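Local coordinates for uncharacterized protein (Acidithiobacillus ferrooxidans, PDB 3LUU) that is of unknown function but binds a zinc ion and belongs to the family resembling the N-terminal domain of gamma-butyrobetaine hydroxylase, at residues H29-P43 against T87-E101. Sequence-based numbering, arbitrary orientation.
Sequences HTSRLTFEHLRVECP and TGIFTWEYLRRLDAE. With ZN (zinc ion), chain B.
S31 and D99 bring their CA atoms to 6.2 Å where strand 30-34 passes helix 92-98, the two axes 80° apart and 9.0 Å at closest approach, while helix 35-40 meets the same helix at 122°. D99 ties down strand 30-34 and the residue before it. Its OD2 lies in the ring plane of H29 and accepts from NE2 at 2.6 Å through a bent N-H...O, met on the syn side but tilted out of the carboxylate plane; S31 OG arrives from the opposite face, well above that plane. With CG anti to the backbone N (chi1 -174°), H29 sets CD2 over one face of the R96 guanidinium, whose NH2 forms a salt bridge with D27 and NH1 a hydrogen bond to R6 O. An alanine in place of D99 would probably leave H29 NE2 and S31 OG without this shared acceptor and the imidazole freer to turn. Deeper in, leucines fill the buried middle with methyls: L38 CD2 meets L95 CD2 at 3.6 Å and also touches L98 and F90, and L33 spreads its methyls between L95 and L98. Next to them P43, whose ring offers C-H groups, lays CD over the centre of the F90 ring in a CH-pi contact, with CG against Y94 CE2. The Y94 hydroxyl gives a 2.6 Å hydrogen bond to E41 O in the carbonyl plane. G88 comes close to C42, where a side chain would collide with SG. H37 in helix 35-40 and E41 just past its end offer zinc an imidazole nitrogen, NE2, and a carboxylate oxygen, OE2, each at 2.0 Å. E101 adds its C-terminal carboxylate, O at 2.0 Å and OXT at 2.3 Å. Strand 30-34, helix 35-40 and the turn after it thus pack on F90 and helix 92-98, with a His-Glu-C-terminus zinc site at the edge.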
loop_
_atom_site.group_PDB
_atom_site.type_symbol
_atom_site.label_atom_id
_atom_site.label_comp_id
_atom_site.label_asym_id
_atom_site.label_seq_id
_atom_site.Cartn_x
_atom_site.Cartn_y
_atom_site.Cartn_z
ATOM N N HIS A 29 0.780 10.815 -11.472
ATOM C CA HIS A 29 1.773 9.900 -10.981
ATOM C C HIS A 29 1.133 8.515 -10.764
ATOM O O HIS A 29 -0.041 8.427 -10.459
ATOM C CB HIS A 29 2.364 10.426 -9.663
ATOM C CG HIS A 29 3.503 9.611 -9.172
ATOM N ND1 HIS A 29 4.620 9.378 -9.940
ATOM C CD2 HIS A 29 3.698 8.946 -8.008
ATOM C CE1 HIS A 29 5.460 8.610 -9.272
ATOM N NE2 HIS A 29 4.924 8.331 -8.098
ATOM N N THR A 30 1.915 7.452 -10.967
ATOM C CA THR A 30 1.532 6.098 -10.557
ATOM C C THR A 30 2.581 5.615 -9.570
ATOM O O THR A 30 3.787 5.603 -9.877
ATOM C CB THR A 30 1.434 5.130 -11.742
ATOM O OG1 THR A 30 0.504 5.650 -12.682
ATOM C CG2 THR A 30 0.962 3.709 -11.292
ATOM N N SER A 31 2.138 5.250 -8.367
ATOM C CA SER A 31 3.044 4.658 -7.394
ATOM C C SER A 31 3.118 3.188 -7.678
ATOM O O SER A 31 2.128 2.576 -8.082
ATOM C CB SER A 31 2.547 4.879 -5.971
ATOM O OG SER A 31 2.445 6.257 -5.646
ATOM N N ARG A 32 4.311 2.623 -7.536
ATOM C CA ARG A 32 4.485 1.188 -7.592
ATOM C C ARG A 32 5.166 0.823 -6.275
ATOM O O ARG A 32 6.374 1.007 -6.123
ATOM C CB ARG A 32 5.306 0.762 -8.801
ATOM C CG ARG A 32 4.690 1.100 -10.147
ATOM C CD ARG A 32 5.615 0.658 -11.327
ATOM N NE ARG A 32 5.230 -0.646 -11.852
ATOM C CZ ARG A 32 5.724 -1.830 -11.479
ATOM N NH1 ARG A 32 6.693 -1.934 -10.575
ATOM N NH2 ARG A 32 5.240 -2.940 -12.039
ATOM N N LEU A 33 4.370 0.305 -5.336
ATOM C CA LEU A 33 4.813 0.002 -3.990
ATOM C C LEU A 33 4.867 -1.511 -3.829
ATOM O O LEU A 33 3.855 -2.173 -4.045
ATOM C CB LEU A 33 3.850 0.617 -2.981
ATOM C CG LEU A 33 3.868 2.148 -2.942
ATOM C CD1 LEU A 33 2.681 2.635 -2.135
ATOM C CD2 LEU A 33 5.214 2.600 -2.361
ATOM N N THR A 34 6.042 -2.063 -3.491
ATOM C CA THR A 34 6.127 -3.522 -3.328
ATOM C C THR A 34 5.267 -3.983 -2.138
ATOM O O THR A 34 5.122 -3.292 -1.102
ATOM C CB THR A 34 7.573 -4.054 -3.147
ATOM O OG1 THR A 34 8.113 -3.545 -1.939
ATOM C CG2 THR A 34 8.471 -3.681 -4.345
ATOM N N PHE A 35 4.704 -5.175 -2.279
ATOM C CA PHE A 35 4.001 -5.807 -1.157
ATOM C C PHE A 35 4.874 -5.855 0.096
ATOM O O PHE A 35 4.393 -5.635 1.216
ATOM C CB PHE A 35 3.582 -7.224 -1.565
ATOM C CG PHE A 35 2.485 -7.275 -2.621
ATOM C CD1 PHE A 35 1.776 -6.144 -3.002
ATOM C CD2 PHE A 35 2.105 -8.481 -3.183
ATOM C CE1 PHE A 35 0.766 -6.205 -3.943
ATOM C CE2 PHE A 35 1.060 -8.528 -4.136
ATOM C CZ PHE A 35 0.394 -7.383 -4.487
ATOM N N GLU A 36 6.155 -6.173 -0.095
ATOM C CA GLU A 36 7.112 -6.238 1.000
ATOM C C GLU A 36 7.203 -4.915 1.735
ATOM O O GLU A 36 7.149 -4.878 2.941
ATOM C CB GLU A 36 8.488 -6.570 0.470
ATOM C CG GLU A 36 9.555 -6.647 1.554
ATOM C CD GLU A 36 10.977 -6.764 1.004
ATOM O OE1 GLU A 36 11.250 -6.298 -0.132
ATOM O OE2 GLU A 36 11.821 -7.346 1.727
ATOM N N HIS A 37 7.412 -3.841 0.978
ATOM C CA HIS A 37 7.514 -2.487 1.525
ATOM C C HIS A 37 6.265 -2.109 2.313
ATOM O O HIS A 37 6.356 -1.647 3.455
ATOM C CB HIS A 37 7.795 -1.518 0.379
ATOM C CG HIS A 37 8.159 -0.131 0.799
ATOM N ND1 HIS A 37 8.249 0.904 -0.102
ATOM C CD2 HIS A 37 8.478 0.391 2.002
ATOM C CE1 HIS A 37 8.599 2.005 0.529
ATOM N NE2 HIS A 37 8.734 1.722 1.805
ATOM N N LEU A 38 5.103 -2.375 1.731
ATOM C CA LEU A 38 3.835 -2.102 2.403
ATOM C C LEU A 38 3.727 -2.867 3.743
ATOM O O LEU A 38 3.305 -2.326 4.777
ATOM C CB LEU A 38 2.659 -2.453 1.470
ATOM C CG LEU A 38 2.464 -1.555 0.240
ATOM C CD1 LEU A 38 1.605 -2.277 -0.778
ATOM C CD2 LEU A 38 1.844 -0.220 0.633
ATOM N N ARG A 39 4.138 -4.122 3.727
ATOM C CA ARG A 39 4.081 -4.926 4.929
ATOM C C ARG A 39 5.031 -4.416 6.006
ATOM O O ARG A 39 4.653 -4.326 7.177
ATOM C CB ARG A 39 4.347 -6.400 4.576
ATOM C CG ARG A 39 4.312 -7.373 5.749
ATOM C CD ARG A 39 2.995 -7.361 6.470
ATOM N NE ARG A 39 3.067 -8.132 7.695
ATOM C CZ ARG A 39 3.401 -7.649 8.892
ATOM N NH1 ARG A 39 3.699 -6.374 9.061
ATOM N NH2 ARG A 39 3.443 -8.458 9.939
ATOM N N VAL A 40 6.268 -4.097 5.643
ATOM C CA VAL A 40 7.226 -3.698 6.684
ATOM C C VAL A 40 6.939 -2.293 7.191
ATOM O O VAL A 40 7.339 -1.961 8.287
ATOM C CB VAL A 40 8.702 -3.889 6.268
ATOM C CG1 VAL A 40 8.946 -5.355 5.838
ATOM C CG2 VAL A 40 9.077 -2.996 5.179
ATOM N N GLU A 41 6.256 -1.477 6.392
ATOM C CA GLU A 41 5.741 -0.140 6.820
ATOM C C GLU A 41 4.272 -0.134 7.235
ATOM O O GLU A 41 3.676 0.923 7.317
ATOM C CB GLU A 41 5.802 0.842 5.650
ATOM C CG GLU A 41 7.139 1.008 5.025
ATOM C CD GLU A 41 7.901 2.091 5.664
ATOM O OE1 GLU A 41 7.639 2.291 6.868
ATOM O OE2 GLU A 41 8.719 2.737 4.957
ATOM N N CYS A 42 3.669 -1.294 7.426
ATOM C CA CYS A 42 2.265 -1.392 7.807
ATOM C C CYS A 42 1.991 -0.592 9.088
ATOM O O CYS A 42 2.522 -0.964 10.129
ATOM C CB CYS A 42 1.911 -2.865 8.014
ATOM S SG CYS A 42 0.202 -3.166 8.462
ATOM N N PRO A 43 1.174 0.506 9.023
ATOM C CA PRO A 43 0.935 1.344 10.221
ATOM C C PRO A 43 0.451 0.500 11.397
ATOM O O PRO A 43 0.744 0.817 12.555
ATOM C CB PRO A 43 -0.151 2.328 9.770
ATOM C CG PRO A 43 -0.108 2.312 8.323
ATOM C CD PRO A 43 0.258 0.906 7.946
ATOM N N THR A 87 -4.856 -5.926 10.078
ATOM C CA THR A 87 -4.848 -4.542 10.458
ATOM C C THR A 87 -3.865 -3.991 9.422
ATOM O O THR A 87 -3.286 -4.732 8.585
ATOM C CB THR A 87 -4.366 -4.271 11.935
ATOM O OG1 THR A 87 -4.657 -5.396 12.771
ATOM C CG2 THR A 87 -5.049 -3.018 12.508
ATOM N N GLY A 88 -3.705 -2.686 9.456
ATOM C CA GLY A 88 -2.972 -2.011 8.439
ATOM C C GLY A 88 -4.029 -1.318 7.644
ATOM O O GLY A 88 -4.497 -1.858 6.638
ATOM N N ILE A 89 -4.427 -0.153 8.148
ATOM C CA ILE A 89 -5.266 0.779 7.400
ATOM C C ILE A 89 -4.257 1.779 6.868
ATOM O O ILE A 89 -3.494 2.359 7.631
ATOM C CB ILE A 89 -6.316 1.475 8.269
ATOM C CG1 ILE A 89 -7.258 0.442 8.926
ATOM C CG2 ILE A 89 -7.113 2.511 7.472
ATOM C CD1 ILE A 89 -8.158 -0.317 7.966
ATOM N N PHE A 90 -4.208 1.914 5.553
ATOM C CA PHE A 90 -3.259 2.798 4.898
ATOM C C PHE A 90 -4.045 3.953 4.315
ATOM O O PHE A 90 -4.862 3.750 3.394
ATOM C CB PHE A 90 -2.549 2.092 3.757
ATOM C CG PHE A 90 -1.590 1.007 4.183
ATOM C CD1 PHE A 90 -2.064 -0.192 4.695
ATOM C CD2 PHE A 90 -0.222 1.158 3.987
ATOM C CE1 PHE A 90 -1.204 -1.206 5.040
ATOM C CE2 PHE A 90 0.645 0.137 4.360
ATOM C CZ PHE A 90 0.143 -1.035 4.885
ATOM N N THR A 91 -3.792 5.163 4.806
ATOM C CA THR A 91 -4.442 6.320 4.211
ATOM C C THR A 91 -3.782 6.592 2.856
ATOM O O THR A 91 -2.630 6.201 2.618
ATOM C CB THR A 91 -4.364 7.564 5.076
ATOM O OG1 THR A 91 -3.005 8.016 5.183
ATOM C CG2 THR A 91 -4.922 7.284 6.467
ATOM N N TRP A 92 -4.524 7.245 1.970
ATOM C CA TRP A 92 -4.001 7.690 0.683
ATOM C C TRP A 92 -2.739 8.550 0.841
ATOM O O TRP A 92 -1.754 8.342 0.140
ATOM C CB TRP A 92 -5.072 8.452 -0.096
ATOM C CG TRP A 92 -6.337 7.673 -0.306
ATOM C CD1 TRP A 92 -7.607 8.103 -0.052
ATOM C CD2 TRP A 92 -6.459 6.339 -0.808
ATOM N NE1 TRP A 92 -8.511 7.122 -0.368
ATOM C CE2 TRP A 92 -7.840 6.027 -0.830
ATOM C CE3 TRP A 92 -5.547 5.384 -1.270
ATOM C CZ2 TRP A 92 -8.324 4.794 -1.279
ATOM C CZ3 TRP A 92 -6.034 4.156 -1.723
ATOM C CH2 TRP A 92 -7.410 3.878 -1.714
ATOM N N GLU A 93 -2.763 9.464 1.803
ATOM C CA GLU A 93 -1.633 10.317 2.110
ATOM C C GLU A 93 -0.402 9.479 2.483
ATOM O O GLU A 93 0.693 9.705 1.980
ATOM C CB GLU A 93 -2.000 11.327 3.224
ATOM C CG GLU A 93 -1.375 12.687 3.081
ATOM N N TYR A 94 -0.591 8.501 3.360
ATOM C CA TYR A 94 0.486 7.596 3.759
ATOM C C TYR A 94 1.056 6.790 2.581
ATOM O O TYR A 94 2.258 6.679 2.448
ATOM C CB TYR A 94 -0.024 6.630 4.808
ATOM C CG TYR A 94 1.026 5.795 5.463
ATOM C CD1 TYR A 94 2.001 6.373 6.247
ATOM C CD2 TYR A 94 1.029 4.446 5.336
ATOM C CE1 TYR A 94 2.960 5.615 6.854
ATOM C CE2 TYR A 94 1.986 3.678 5.953
ATOM C CZ TYR A 94 2.937 4.262 6.706
ATOM O OH TYR A 94 3.871 3.479 7.337
ATOM N N LEU A 95 0.193 6.224 1.746
ATOM C CA LEU A 95 0.641 5.464 0.586
ATOM C C LEU A 95 1.470 6.329 -0.342
ATOM O O LEU A 95 2.555 5.926 -0.801
ATOM C CB LEU A 95 -0.534 4.897 -0.191
ATOM C CG LEU A 95 -1.302 3.786 0.463
ATOM C CD1 LEU A 95 -2.552 3.524 -0.379
ATOM C CD2 LEU A 95 -0.420 2.554 0.575
ATOM N N ARG A 96 0.989 7.539 -0.605
ATOM C CA ARG A 96 1.748 8.457 -1.440
ATOM C C ARG A 96 3.133 8.775 -0.850
ATOM O O ARG A 96 4.135 8.811 -1.585
ATOM C CB ARG A 96 0.939 9.725 -1.692
ATOM C CG ARG A 96 1.494 10.611 -2.707
ATOM C CD ARG A 96 1.591 9.956 -4.061
ATOM N NE ARG A 96 2.399 10.813 -4.915
ATOM C CZ ARG A 96 1.951 11.570 -5.911
ATOM N NH1 ARG A 96 0.657 11.607 -6.256
ATOM N NH2 ARG A 96 2.829 12.304 -6.575
ATOM N N ARG A 97 3.171 8.997 0.462
ATOM C CA ARG A 97 4.399 9.254 1.220
ATOM C C ARG A 97 5.392 8.095 1.141
ATOM O O ARG A 97 6.604 8.328 1.114
ATOM C CB ARG A 97 4.077 9.565 2.703
ATOM C CG ARG A 97 4.122 11.066 3.112
ATOM C CD ARG A 97 3.571 11.351 4.555
ATOM N NE ARG A 97 3.812 10.256 5.522
ATOM C CZ ARG A 97 4.561 10.308 6.636
ATOM N NH1 ARG A 97 5.185 11.428 7.022
ATOM N NH2 ARG A 97 4.672 9.213 7.396
ATOM N N LEU A 98 4.890 6.855 1.104
ATOM C CA LEU A 98 5.766 5.680 0.956
ATOM C C LEU A 98 6.497 5.645 -0.372
ATOM O O LEU A 98 7.523 4.990 -0.477
ATOM C CB LEU A 98 5.022 4.353 1.153
ATOM C CG LEU A 98 4.548 3.997 2.555
ATOM C CD1 LEU A 98 3.844 2.646 2.441
ATOM C CD2 LEU A 98 5.631 3.945 3.645
ATOM N N ASP A 99 5.983 6.332 -1.390
ATOM C CA ASP A 99 6.696 6.432 -2.673
ATOM C C ASP A 99 8.118 7.046 -2.542
ATOM O O ASP A 99 9.017 6.726 -3.323
ATOM C CB ASP A 99 5.880 7.256 -3.676
ATOM C CG ASP A 99 5.612 6.524 -4.974
ATOM O OD1 ASP A 99 6.054 5.368 -5.187
ATOM O OD2 ASP A 99 4.924 7.144 -5.789
ATOM N N ALA A 100 8.328 7.905 -1.551
ATOM C CA ALA A 100 9.657 8.457 -1.267
ATOM C C ALA A 100 10.339 7.982 0.073
ATOM O O ALA A 100 11.526 8.255 0.263
ATOM C CB ALA A 100 9.570 9.964 -1.310
ATOM N N GLU A 101 9.633 7.276 0.975
ATOM C CA GLU A 101 10.166 6.921 2.330
ATOM C C GLU A 101 9.888 5.487 2.784
ATOM O O GLU A 101 9.291 4.674 2.094
ATOM C CB GLU A 101 9.603 7.870 3.414
ATOM C CG GLU A 101 8.161 7.533 3.915
ATOM C CD GLU A 101 7.735 8.310 5.165
ATOM O OE1 GLU A 101 7.888 9.558 5.144
ATOM O OE2 GLU A 101 7.230 7.668 6.137
ATOM O OXT GLU A 101 10.234 5.095 3.905
HETATM ZN ZN ZN B . 9.616 2.961 3.159
HETATM O O HOH W 1 8.051 2.773 -4.234
#